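PDB 4YJ6: aryl acylamidase from bacterium CSBL00001, which probably hydrolyses the amide bond of aryl acylamides, releasing an aryl amine and a carboxylate. Local coordinates for residues R139-N144 with G411-P416; D157-G162 with V405-D410; P134-R139 with A350-A355; G44-V49 with F147-N152. All coordinates share one frame; numbering follows the deposited sequence.

Interaction 1 (R139-N144 with G411-P416); sequences RGTTDN and GCTEGP
T141 and E414 lie with their CA atoms 5.8 Å apart, and the two irregular segments draw closer where CA of N144 stands 4.5 Å from CA of G411. Between these points two oxygens collect most of the bonds. T413 O is gripped by a pair of donors coming from opposite faces of its carbonyl plane: R139 NH1 at 2.9 Å (N-H...O 155°) and T141 OG1 at 2.7 Å. The carbonyl oxygen lies in the guanidinium plane at its edge, beside C412 O, to which NH1 makes a second, weak bond. D143 OD2 is the other focus. CG of D143 is anti to the backbone N (chi1 -164°), and OD2 accepts on its anti side from T413 N at 3.0 Å and from T413 OG1 at 2.7 Å, the two again on opposite faces of the plane. T413 is thus held by its N-H, its hydroxyl and its carbonyl. Waters extend both groups: one links R139 NH1 to E414 OE1, another links D143 OD2 to G411 N. G411 has positive phi, and a CB there would press on N144 O. The contact is buried between the loop joining strands 126-131 and 151-152 and the one running from strand 394-398 to strand 418-419; backbone bonds tie T142 to T150 just before strand 151-152, and G140 and G415 to L427 and P426.

Interaction 2 (D157-G162 with V405-D410); sequences DFNAGG and VRNATD
N159 and N407 meet through their side-chain amides: ND2 of N159 donates to OD1 of N407 at 2.9 Å, nearly along the C=O axis, with the amide planes 69° apart. N159 N also binds V405 O at 2.8 Å, and N407 N binds D157 O at 3.0 Å. Together these backbone bonds flank F158 and R406, the non-hydrogen-bonded pair of a single antiparallel bridge. N407 ND2 adds a weak bond to F158 O. OD1 of N159 accepts from G161 N, an Asx turn, and from T142 N outside the contact. An alanine at N159 would probably leave N407 OD1 without this donor and G161 N and T142 N without their shared acceptor. Farther out, R406 lies across F158: its CG sits 4.3 Å from the ring centroid, off-centre, and NH1 comes within 3.5 Å of F158 CZ, which lies over one face of the guanidinium. R406 NH2 makes a long salt bridge of 3.6 Å to D157 OD2. F158 bonds to N152 of strand 151-152 and A160 to T150 just before it, and the segment then runs through G161 and G162, the start of the glycine- and serine-rich amidase signature, toward helix 165-172.

Interaction 3 (P134-R139 with A350-A355); sequences PVYGFR and ADIPDA
V135 and Y136, with I352 and P353, form an apolar patch where the loop after strand 126-131 packs against the start of helix 354-363. The loop turns tightly here. G137 N bonds to P134 O at 2.9 Å and F138 N to V135 O at 3.0 Å, two successive turns that present V135 and Y136 to residues 350-355; F138 then centres an inverse gamma turn.

V135 supplies both its branches. CG1, anti to the backbone N (chi1 168°), touches P353 CD at 3.9 Å and I352 CD1 at 4.2 Å, while CG2 comes near the carbonyl O of D351. The V135 and I352 side chains cross at about a right angle. I352 CD1 also reaches the edge of the Y136 ring, lying near its plane 4.1 Å from CE2, so this one methyl fills the angle between valine and tyrosine. The tyrosine hydroxyl itself bonds to S333 OG of helix 315-339. At the opposite end of the patch, R139 NH2 approaches P353 CB at 3.7 Å and A355 CB at 4.3 Å. These are packing contacts made by one terminal nitrogen of the guanidinium, while the other, NH1, bonds to T413 O.

F138 meets W359 of helix 354-363 ring to ring, and L356 of that helix packs on V135, Y136 and F138. P353 occupies the N-cap position. Its ring faces the loop just ahead of the first helical turn, a contact that joins the loop that leaves strand 126-131 of the three-stranded sheet to the N-terminal end of a helix.

Interaction 4 (G44-V49 with F147-N152); sequences GLNAVV and FGPTRN
V49 covers one face of the F147 ring, its CB 3.6 Å above the ring centroid and only 8° off the normal, with V49 CG1 3.6 Å from F147 CG. An alanine in place of F147 would probably leave V49 without this flat support and open a gap beneath its CB and CG1. The guanidinium of R151 takes G44 O at its edge, NH1 donating at 3.1 Å, while P149 O lies over one face, offset toward the rim. A third flat group, the amide of N46, keeps both its acceptors near its own plane: ND2 donates to F147 O and to P149 O, each at 2.9 Å, from above the respective carbonyl planes. A chi1 of -169° puts CG of N46 anti to the backbone N, on the side of 147-149. The contact falls at the C-terminal end of helix 27-45, where N46 leaves the helix with positive phi. The carbonyls at this end of the helix would probably present partial negative charge, which is likely to suit the arginine beside them. R151 serves two of them, since its backbone N binds L45 O at 2.9 Å while NH1 holds G44 O. T150 OG1 donates to N46 O at 2.8 Å and is also bonded to N132 ND2. A47 CB meets T150 CG2, and both residues pack on A169 of helix 165-172.

How the interactions relate
From the N terminus, interaction 4 opens first, at the junction of helix 27-45 with strand 48-51, and closes about 100 residues later at 147-152. Before it closes, interactions 3 and 1 have opened at 134-139 and 139-144, so both cross it. Interaction 2 opens afterwards, in series with interaction 4, and closes at 405-410, nested inside the loop that interaction 1 closes at 411-416. Interaction 3, opened before interactions 1 and 2, closes before either of them, at 350-355, and so crosses both; it shares R139 with interaction 1. T142 links interaction 1 to G161 of interaction 2 and T150 of interaction 4. Together they tie residues 134-162 to the end of helix 27-45 and the start of strand 48-51, helix 354-363 and the loop after strand 394-398.

Interaction 1 (R139-N144 with G411-P416)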
loop_
_atom_site.group_PDB
_atom_site.type_symbol
_atom_site.label_atom_id
_atom_site.label_comp_id
_atom_site.label_asym_id
_atom_site.label_seq_id
_atom_site.Cartn_x
_atom_site.Cartn_y
_atom_site.Cartn_z
ATOM N N ARG A 139 5.593 2.073 10.782
ATOM C CA ARG A 139 6.572 1.002 10.520
ATOM C C ARG A 139 6.128 0.192 9.310
ATOM O O ARG A 139 4.950 0.204 8.933
ATOM C CB ARG A 139 6.732 0.041 11.716
ATOM C CG ARG A 139 5.385 -0.505 12.232
ATOM C CD ARG A 139 5.534 -1.318 13.545
ATOM N NE ARG A 139 5.962 -0.466 14.644
ATOM C CZ ARG A 139 6.674 -0.858 15.698
ATOM N NH1 ARG A 139 7.079 -2.119 15.819
ATOM N NH2 ARG A 139 6.987 0.038 16.631
ATOM N N GLY A 140 7.080 -0.526 8.718
ATOM C CA GLY A 140 6.837 -1.345 7.542
ATOM C C GLY A 140 6.411 -2.780 7.865
ATOM O O GLY A 140 6.491 -3.661 7.005
ATOM N N THR A 141 5.958 -2.997 9.099
ATOM C CA THR A 141 5.350 -4.259 9.503
ATOM C C THR A 141 3.940 -3.944 9.997
ATOM O O THR A 141 3.607 -2.784 10.264
ATOM C CB THR A 141 6.111 -4.900 10.655
ATOM O OG1 THR A 141 6.305 -3.902 11.664
ATOM C CG2 THR A 141 7.489 -5.426 10.143
ATOM N N THR A 142 3.105 -4.961 10.091
ATOM C CA THR A 142 1.780 -4.773 10.670
ATOM C C THR A 142 1.584 -5.554 11.961
ATOM O O THR A 142 1.477 -6.774 11.945
ATOM C CB THR A 142 0.690 -5.146 9.663
ATOM O OG1 THR A 142 0.815 -4.264 8.532
ATOM C CG2 THR A 142 -0.728 -4.967 10.296
ATOM N N ASP A 143 1.503 -4.801 13.051
ATOM C CA ASP A 143 1.321 -5.353 14.393
ATOM C C ASP A 143 0.989 -4.207 15.293
ATOM O O ASP A 143 1.351 -3.063 15.023
ATOM C CB ASP A 143 2.644 -5.993 14.855
ATOM C CG ASP A 143 2.459 -6.934 16.057
ATOM O OD1 ASP A 143 1.314 -7.059 16.538
ATOM O OD2 ASP A 143 3.471 -7.535 16.509
ATOM N N ASN A 144 0.277 -4.489 16.373
ATOM C CA ASN A 144 0.013 -3.481 17.367
ATOM C C ASN A 144 -0.493 -4.241 18.587
ATOM O O ASN A 144 -0.733 -5.436 18.498
ATOM C CB ASN A 144 -1.023 -2.487 16.857
ATOM C CG ASN A 144 -2.263 -3.181 16.305
ATOM O OD1 ASN A 144 -2.914 -3.926 17.014
ATOM N ND2 ASN A 144 -2.599 -2.917 15.040
ATOM N N GLY A 411 3.247 -7.469 20.275
ATOM C CA GLY A 411 2.518 -6.439 19.553
ATOM C C GLY A 411 3.400 -5.389 18.890
ATOM O O GLY A 411 2.872 -4.402 18.379
ATOM N N CYS A 412 4.720 -5.590 18.887
ATOM C CA CYS A 412 5.649 -4.604 18.307
ATOM C C CYS A 412 6.632 -5.191 17.266
ATOM O O CYS A 412 7.805 -4.787 17.229
ATOM C CB CYS A 412 6.452 -3.901 19.415
ATOM S SG CYS A 412 5.516 -2.628 20.347
ATOM N N THR A 413 6.157 -6.114 16.428
ATOM C CA THR A 413 6.967 -6.667 15.342
ATOM C C THR A 413 7.570 -5.496 14.579
ATOM O O THR A 413 6.878 -4.526 14.278
ATOM C CB THR A 413 6.128 -7.509 14.336
ATOM O OG1 THR A 413 5.478 -8.591 15.025
ATOM C CG2 THR A 413 6.997 -8.095 13.208
ATOM N N GLU A 414 8.855 -5.588 14.290
ATOM C CA GLU A 414 9.530 -4.583 13.489
ATOM C C GLU A 414 10.499 -5.278 12.533
ATOM O O GLU A 414 10.709 -6.494 12.593
ATOM C CB GLU A 414 10.258 -3.584 14.398
ATOM C CG GLU A 414 11.334 -4.259 15.254
ATOM C CD GLU A 414 12.104 -3.275 16.120
ATOM O OE1 GLU A 414 11.600 -2.167 16.363
ATOM O OE2 GLU A 414 13.227 -3.620 16.555
ATOM N N GLY A 415 11.093 -4.501 11.634
ATOM C CA GLY A 415 12.071 -5.045 10.710
ATOM C C GLY A 415 13.410 -5.255 11.405
ATOM O O GLY A 415 13.550 -4.985 12.593
ATOM N N PRO A 416 14.402 -5.693 10.647
ATOM C CA PRO A 416 15.753 -5.930 11.188
ATOM C C PRO A 416 16.436 -4.608 11.561
ATOM O O PRO A 416 16.112 -3.575 10.981
ATOM C CB PRO A 416 16.459 -6.607 10.021
ATOM C CG PRO A 416 15.850 -5.910 8.809
ATOM C CD PRO A 416 14.366 -5.821 9.173
HETATM O O HOH W 1 9.260 -1.792 17.789
HETATM O O HOH W 2 2.779 -9.440 18.253
#

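Interaction 2 (D157-G162 with V405-D410)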
loop_
_atom_site.group_PDB
_atom_site.type_symbol
_atom_site.label_atom_id
_atom_site.label_comp_id
_atom_site.label_asym_id
_atom_site.label_seq_id
_atom_site.Cartn_x
_atom_site.Cartn_y
_atom_site.Cartn_z
ATOM N N ASP A 157 4.188 -17.799 10.286
ATOM C CA ASP A 157 5.193 -17.434 11.293
ATOM C C ASP A 157 5.802 -16.073 10.974
ATOM O O ASP A 157 6.464 -15.484 11.817
ATOM C CB ASP A 157 6.325 -18.484 11.335
ATOM C CG ASP A 157 5.876 -19.828 11.929
ATOM O OD1 ASP A 157 4.887 -19.851 12.685
ATOM O OD2 ASP A 157 6.543 -20.848 11.634
ATOM N N PHE A 158 5.563 -15.596 9.757
ATOM C CA PHE A 158 6.141 -14.335 9.275
ATOM C C PHE A 158 5.083 -13.260 9.137
ATOM O O PHE A 158 3.897 -13.552 9.044
ATOM C CB PHE A 158 6.834 -14.564 7.931
ATOM C CG PHE A 158 8.095 -15.385 8.061
ATOM C CD1 PHE A 158 8.035 -16.763 8.104
ATOM C CD2 PHE A 158 9.318 -14.767 8.199
ATOM C CE1 PHE A 158 9.199 -17.529 8.242
ATOM C CE2 PHE A 158 10.490 -15.522 8.341
ATOM C CZ PHE A 158 10.421 -16.899 8.363
ATOM N N ASN A 159 5.527 -12.015 9.136
ATOM C CA ASN A 159 4.616 -10.868 9.074
ATOM C C ASN A 159 4.270 -10.555 7.620
ATOM O O ASN A 159 5.047 -10.856 6.698
ATOM C CB ASN A 159 5.309 -9.679 9.733
ATOM C CG ASN A 159 4.364 -8.561 10.070
ATOM O OD1 ASN A 159 4.294 -7.546 9.373
ATOM N ND2 ASN A 159 3.657 -8.716 11.174
ATOM N N ALA A 160 3.079 -9.971 7.413
ATOM C CA ALA A 160 2.605 -9.623 6.080
ATOM C C ALA A 160 3.303 -8.374 5.559
ATOM O O ALA A 160 3.212 -8.066 4.358
ATOM C CB ALA A 160 1.088 -9.379 6.122
ATOM N N GLY A 161 4.012 -7.680 6.448
ATOM C CA GLY A 161 4.550 -6.362 6.129
ATOM C C GLY A 161 3.496 -5.314 6.432
ATOM O O GLY A 161 2.398 -5.643 6.874
ATOM N N GLY A 162 3.809 -4.049 6.176
ATOM C CA GLY A 162 2.936 -2.954 6.585
ATOM C C GLY A 162 3.394 -1.655 5.913
ATOM O O GLY A 162 4.379 -1.646 5.163
ATOM N N VAL A 405 10.061 -10.690 8.092
ATOM C CA VAL A 405 10.503 -10.993 9.439
ATOM C C VAL A 405 9.469 -11.839 10.176
ATOM O O VAL A 405 8.271 -11.841 9.856
ATOM C CB VAL A 405 10.800 -9.717 10.248
ATOM C CG1 VAL A 405 11.862 -8.873 9.530
ATOM C CG2 VAL A 405 9.503 -8.888 10.494
ATOM N N ARG A 406 9.944 -12.581 11.169
ATOM C CA ARG A 406 9.045 -13.330 12.048
ATOM C C ARG A 406 8.182 -12.412 12.890
ATOM O O ARG A 406 8.625 -11.354 13.339
ATOM C CB ARG A 406 9.865 -14.273 12.946
ATOM C CG ARG A 406 10.734 -15.223 12.129
ATOM C CD ARG A 406 11.398 -16.349 12.954
ATOM N NE ARG A 406 10.567 -17.550 12.912
ATOM C CZ ARG A 406 10.708 -18.551 12.050
ATOM N NH1 ARG A 406 11.685 -18.560 11.156
ATOM N NH2 ARG A 406 9.858 -19.560 12.105
ATOM N N ASN A 407 6.930 -12.801 13.119
ATOM C CA ASN A 407 6.098 -12.044 14.036
ATOM C C ASN A 407 6.649 -12.089 15.450
ATOM O O ASN A 407 7.071 -13.153 15.909
ATOM C CB ASN A 407 4.689 -12.606 14.033
ATOM C CG ASN A 407 4.059 -12.546 12.662
ATOM O OD1 ASN A 407 3.992 -11.469 12.058
ATOM N ND2 ASN A 407 3.634 -13.697 12.146
ATOM N N ALA A 408 6.700 -10.929 16.099
ATOM C CA ALA A 408 6.939 -10.828 17.536
ATOM C C ALA A 408 5.689 -11.261 18.304
ATOM O O ALA A 408 4.640 -11.500 17.707
ATOM C CB ALA A 408 7.314 -9.390 17.934
ATOM N N THR A 409 5.803 -11.336 19.629
ATOM C CA THR A 409 4.688 -11.768 20.477
ATOM C C THR A 409 4.243 -10.655 21.407
ATOM O O THR A 409 3.388 -10.877 22.271
ATOM C CB THR A 409 5.095 -12.967 21.374
ATOM O OG1 THR A 409 6.204 -12.577 22.190
ATOM C CG2 THR A 409 5.489 -14.163 20.531
ATOM N N ASP A 410 4.800 -9.457 21.232
ATOM C CA ASP A 410 4.537 -8.361 22.148
ATOM C C ASP A 410 3.753 -7.227 21.481
ATOM O O ASP A 410 3.649 -6.144 22.041
ATOM C CB ASP A 410 5.857 -7.810 22.707
ATOM C CG ASP A 410 6.713 -7.140 21.643
ATOM O OD1 ASP A 410 6.377 -7.251 20.454
ATOM O OD2 ASP A 410 7.740 -6.507 21.988
HETATM O O HOH W 3 6.608 -16.051 14.612
#

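Interaction 3 (P134-R139 with A350-A355)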
loop_
_atom_site.group_PDB
_atom_site.type_symbol
_atom_site.label_atom_id
_atom_site.label_comp_id
_atom_site.label_asym_id
_atom_site.label_seq_id
_atom_site.Cartn_x
_atom_site.Cartn_y
_atom_site.Cartn_z
ATOM N N PRO A 134 -0.252 -1.067 11.627
ATOM C CA PRO A 134 0.475 -0.683 12.836
ATOM C C PRO A 134 0.072 0.719 13.284
ATOM O O PRO A 134 -0.482 1.522 12.506
ATOM C CB PRO A 134 1.939 -0.652 12.367
ATOM C CG PRO A 134 1.826 -0.197 10.923
ATOM C CD PRO A 134 0.604 -0.990 10.424
ATOM N N VAL A 135 0.344 1.020 14.543
ATOM C CA VAL A 135 -0.081 2.279 15.139
ATOM C C VAL A 135 0.469 3.458 14.347
ATOM O O VAL A 135 1.656 3.536 14.087
ATOM C CB VAL A 135 0.373 2.382 16.626
ATOM C CG1 VAL A 135 0.192 3.808 17.155
ATOM C CG2 VAL A 135 -0.374 1.324 17.495
ATOM N N TYR A 136 -0.430 4.356 13.948
ATOM C CA TYR A 136 -0.075 5.567 13.195
ATOM C C TYR A 136 0.699 5.251 11.905
ATOM O O TYR A 136 1.351 6.136 11.333
ATOM C CB TYR A 136 0.721 6.557 14.077
ATOM C CG TYR A 136 -0.147 7.510 14.887
ATOM C CD1 TYR A 136 -0.971 8.410 14.244
ATOM C CD2 TYR A 136 -0.130 7.517 16.298
ATOM C CE1 TYR A 136 -1.769 9.303 14.963
ATOM C CE2 TYR A 136 -0.917 8.402 17.023
ATOM C CZ TYR A 136 -1.737 9.284 16.351
ATOM O OH TYR A 136 -2.536 10.177 17.030
ATOM N N GLY A 137 0.569 4.024 11.410
ATOM C CA GLY A 137 1.288 3.617 10.199
ATOM C C GLY A 137 2.812 3.591 10.360
ATOM O O GLY A 137 3.521 3.461 9.375
ATOM N N PHE A 138 3.316 3.676 11.594
ATOM C CA PHE A 138 4.719 4.115 11.778
ATOM C C PHE A 138 5.688 2.918 11.807
ATOM O O PHE A 138 6.496 2.765 12.736
ATOM C CB PHE A 138 4.844 5.015 13.033
ATOM C CG PHE A 138 5.907 6.105 12.919
ATOM C CD1 PHE A 138 7.255 5.798 12.962
ATOM C CD2 PHE A 138 5.550 7.432 12.816
ATOM C CE1 PHE A 138 8.240 6.824 12.868
ATOM C CE2 PHE A 138 6.525 8.445 12.703
ATOM C CZ PHE A 138 7.868 8.115 12.730
ATOM N N ARG A 139 5.593 2.073 10.782
ATOM C CA ARG A 139 6.572 1.002 10.520
ATOM C C ARG A 139 6.128 0.192 9.310
ATOM O O ARG A 139 4.950 0.204 8.933
ATOM C CB ARG A 139 6.732 0.041 11.716
ATOM C CG ARG A 139 5.385 -0.505 12.232
ATOM C CD ARG A 139 5.534 -1.318 13.545
ATOM N NE ARG A 139 5.962 -0.466 14.644
ATOM C CZ ARG A 139 6.674 -0.858 15.698
ATOM N NH1 ARG A 139 7.079 -2.119 15.819
ATOM N NH2 ARG A 139 6.987 0.038 16.631
ATOM N N ALA A 350 0.451 3.817 27.104
ATOM C CA ALA A 350 0.882 2.460 26.762
ATOM C C ALA A 350 0.434 2.071 25.353
ATOM O O ALA A 350 0.960 1.112 24.788
ATOM C CB ALA A 350 0.333 1.453 27.774
ATOM N N ASP A 351 -0.538 2.803 24.796
ATOM C CA ASP A 351 -1.055 2.459 23.460
ATOM C C ASP A 351 -0.092 2.877 22.328
ATOM O O ASP A 351 -0.253 2.453 21.177
ATOM C CB ASP A 351 -2.416 3.106 23.216
ATOM C CG ASP A 351 -3.503 2.567 24.154
ATOM O OD1 ASP A 351 -3.224 1.633 24.959
ATOM O OD2 ASP A 351 -4.631 3.083 24.064
ATOM N N ILE A 352 0.892 3.705 22.660
ATOM C CA ILE A 352 1.877 4.161 21.692
ATOM C C ILE A 352 3.194 3.395 21.878
ATOM O O ILE A 352 3.732 3.373 22.981
ATOM C CB ILE A 352 2.182 5.671 21.883
ATOM C CG1 ILE A 352 0.895 6.508 21.790
ATOM C CG2 ILE A 352 3.200 6.155 20.857
ATOM C CD1 ILE A 352 0.171 6.432 20.401
ATOM N N PRO A 353 3.720 2.793 20.803
ATOM C CA PRO A 353 5.003 2.079 20.917
ATOM C C PRO A 353 6.114 3.010 21.370
ATOM O O PRO A 353 6.130 4.173 20.966
ATOM C CB PRO A 353 5.282 1.630 19.476
ATOM C CG PRO A 353 3.982 1.560 18.823
ATOM C CD PRO A 353 3.121 2.628 19.462
ATOM N N ASP A 354 7.048 2.516 22.185
ATOM C CA ASP A 354 8.158 3.339 22.618
ATOM C C ASP A 354 8.924 3.951 21.437
ATOM O O ASP A 354 9.340 5.094 21.520
ATOM C CB ASP A 354 9.126 2.503 23.468
ATOM C CG ASP A 354 8.593 2.225 24.879
ATOM O OD1 ASP A 354 7.508 2.743 25.247
ATOM O OD2 ASP A 354 9.286 1.492 25.629
ATOM N N ALA A 355 9.138 3.181 20.366
ATOM C CA ALA A 355 9.927 3.638 19.217
ATOM C C ALA A 355 9.266 4.821 18.529
ATOM O O ALA A 355 9.932 5.692 17.991
ATOM C CB ALA A 355 10.133 2.490 18.207
#

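Interaction 4 (G44-V49 with F147-N152)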
loop_
_atom_site.group_PDB
_atom_site.type_symbol
_atom_site.label_atom_id
_atom_site.label_comp_id
_atom_site.label_asym_id
_atom_site.label_seq_id
_atom_site.Cartn_x
_atom_site.Cartn_y
_atom_site.Cartn_z
ATOM N N GLY A 44 -6.349 -17.181 11.039
ATOM C CA GLY A 44 -4.901 -17.299 11.076
ATOM C C GLY A 44 -4.180 -16.023 10.649
ATOM O O GLY A 44 -3.159 -15.645 11.235
ATOM N N LEU A 45 -4.708 -15.365 9.627
ATOM C CA LEU A 45 -4.076 -14.161 9.089
ATOM C C LEU A 45 -4.208 -12.937 9.988
ATOM O O LEU A 45 -3.301 -12.130 10.029
ATOM C CB LEU A 45 -4.676 -13.792 7.727
ATOM C CG LEU A 45 -4.645 -14.838 6.631
ATOM C CD1 LEU A 45 -5.372 -14.205 5.446
ATOM C CD2 LEU A 45 -3.200 -15.315 6.297
ATOM N N ASN A 46 -5.350 -12.761 10.654
ATOM C CA ASN A 46 -5.595 -11.617 11.522
ATOM C C ASN A 46 -5.447 -10.324 10.726
ATOM O O ASN A 46 -4.800 -9.378 11.175
ATOM C CB ASN A 46 -4.660 -11.635 12.748
ATOM C CG ASN A 46 -5.041 -10.628 13.830
ATOM O OD1 ASN A 46 -6.225 -10.430 14.160
ATOM N ND2 ASN A 46 -4.024 -9.996 14.425
ATOM N N ALA A 47 -6.085 -10.304 9.560
ATOM C CA ALA A 47 -6.031 -9.146 8.661
ATOM C C ALA A 47 -7.214 -8.195 8.874
ATOM O O ALA A 47 -7.093 -7.004 8.674
ATOM C CB ALA A 47 -5.992 -9.637 7.193
ATOM N N VAL A 48 -8.364 -8.727 9.279
ATOM C CA VAL A 48 -9.581 -7.910 9.400
ATOM C C VAL A 48 -9.725 -7.367 10.811
ATOM O O VAL A 48 -9.593 -8.114 11.779
ATOM C CB VAL A 48 -10.822 -8.748 8.982
ATOM C CG1 VAL A 48 -12.130 -7.956 9.202
ATOM C CG2 VAL A 48 -10.687 -9.205 7.541
ATOM N N VAL A 49 -9.962 -6.066 10.939
ATOM C CA VAL A 49 -10.130 -5.462 12.243
ATOM C C VAL A 49 -11.536 -4.900 12.471
ATOM O O VAL A 49 -11.894 -4.582 13.609
ATOM C CB VAL A 49 -9.079 -4.354 12.506
ATOM C CG1 VAL A 49 -7.685 -4.969 12.459
ATOM C CG2 VAL A 49 -9.204 -3.197 11.485
ATOM N N PHE A 147 -5.004 -5.192 18.207
ATOM C CA PHE A 147 -5.434 -6.266 17.315
ATOM C C PHE A 147 -4.378 -7.355 17.136
ATOM O O PHE A 147 -4.700 -8.511 16.861
ATOM C CB PHE A 147 -5.777 -5.713 15.920
ATOM C CG PHE A 147 -6.894 -4.720 15.921
ATOM C CD1 PHE A 147 -6.661 -3.405 15.559
ATOM C CD2 PHE A 147 -8.182 -5.092 16.313
ATOM C CE1 PHE A 147 -7.673 -2.478 15.549
ATOM C CE2 PHE A 147 -9.219 -4.173 16.306
ATOM C CZ PHE A 147 -8.977 -2.857 15.921
ATOM N N GLY A 148 -3.106 -6.987 17.259
ATOM C CA GLY A 148 -2.034 -7.961 17.082
ATOM C C GLY A 148 -1.453 -7.989 15.665
ATOM O O GLY A 148 -1.733 -7.115 14.835
ATOM N N PRO A 149 -0.605 -8.975 15.383
ATOM C CA PRO A 149 0.088 -8.984 14.090
ATOM C C PRO A 149 -0.725 -9.540 12.928
ATOM O O PRO A 149 -1.457 -10.523 13.081
ATOM C CB PRO A 149 1.292 -9.907 14.351
ATOM C CG PRO A 149 0.785 -10.878 15.412
ATOM C CD PRO A 149 -0.200 -10.108 16.252
ATOM N N THR A 150 -0.584 -8.944 11.747
ATOM C CA THR A 150 -1.156 -9.548 10.555
ATOM C C THR A 150 -0.108 -10.430 9.894
ATOM O O THR A 150 0.988 -9.969 9.560
ATOM C CB THR A 150 -1.661 -8.493 9.551
ATOM O OG1 THR A 150 -2.749 -7.766 10.137
ATOM C CG2 THR A 150 -2.162 -9.144 8.277
ATOM N N ARG A 151 -0.464 -11.696 9.701
ATOM C CA ARG A 151 0.473 -12.750 9.298
ATOM C C ARG A 151 0.489 -13.029 7.800
ATOM O O ARG A 151 -0.485 -12.785 7.088
ATOM C CB ARG A 151 0.141 -14.033 10.090
ATOM C CG ARG A 151 0.128 -13.782 11.595
ATOM C CD ARG A 151 -0.070 -15.090 12.413
ATOM N NE ARG A 151 -0.129 -14.787 13.844
ATOM C CZ ARG A 151 -1.228 -14.451 14.521
ATOM N NH1 ARG A 151 -2.407 -14.382 13.919
ATOM N NH2 ARG A 151 -1.155 -14.183 15.825
ATOM N N ASN A 152 1.618 -13.545 7.331
ATOM C CA ASN A 152 1.865 -13.733 5.922
ATOM C C ASN A 152 1.230 -15.023 5.408
ATOM O O ASN A 152 1.578 -16.101 5.923
ATOM C CB ASN A 152 3.391 -13.802 5.703
ATOM C CG ASN A 152 3.769 -13.515 4.288
ATOM O OD1 ASN A 152 3.211 -14.114 3.366
ATOM N ND2 ASN A 152 4.671 -12.541 4.085
#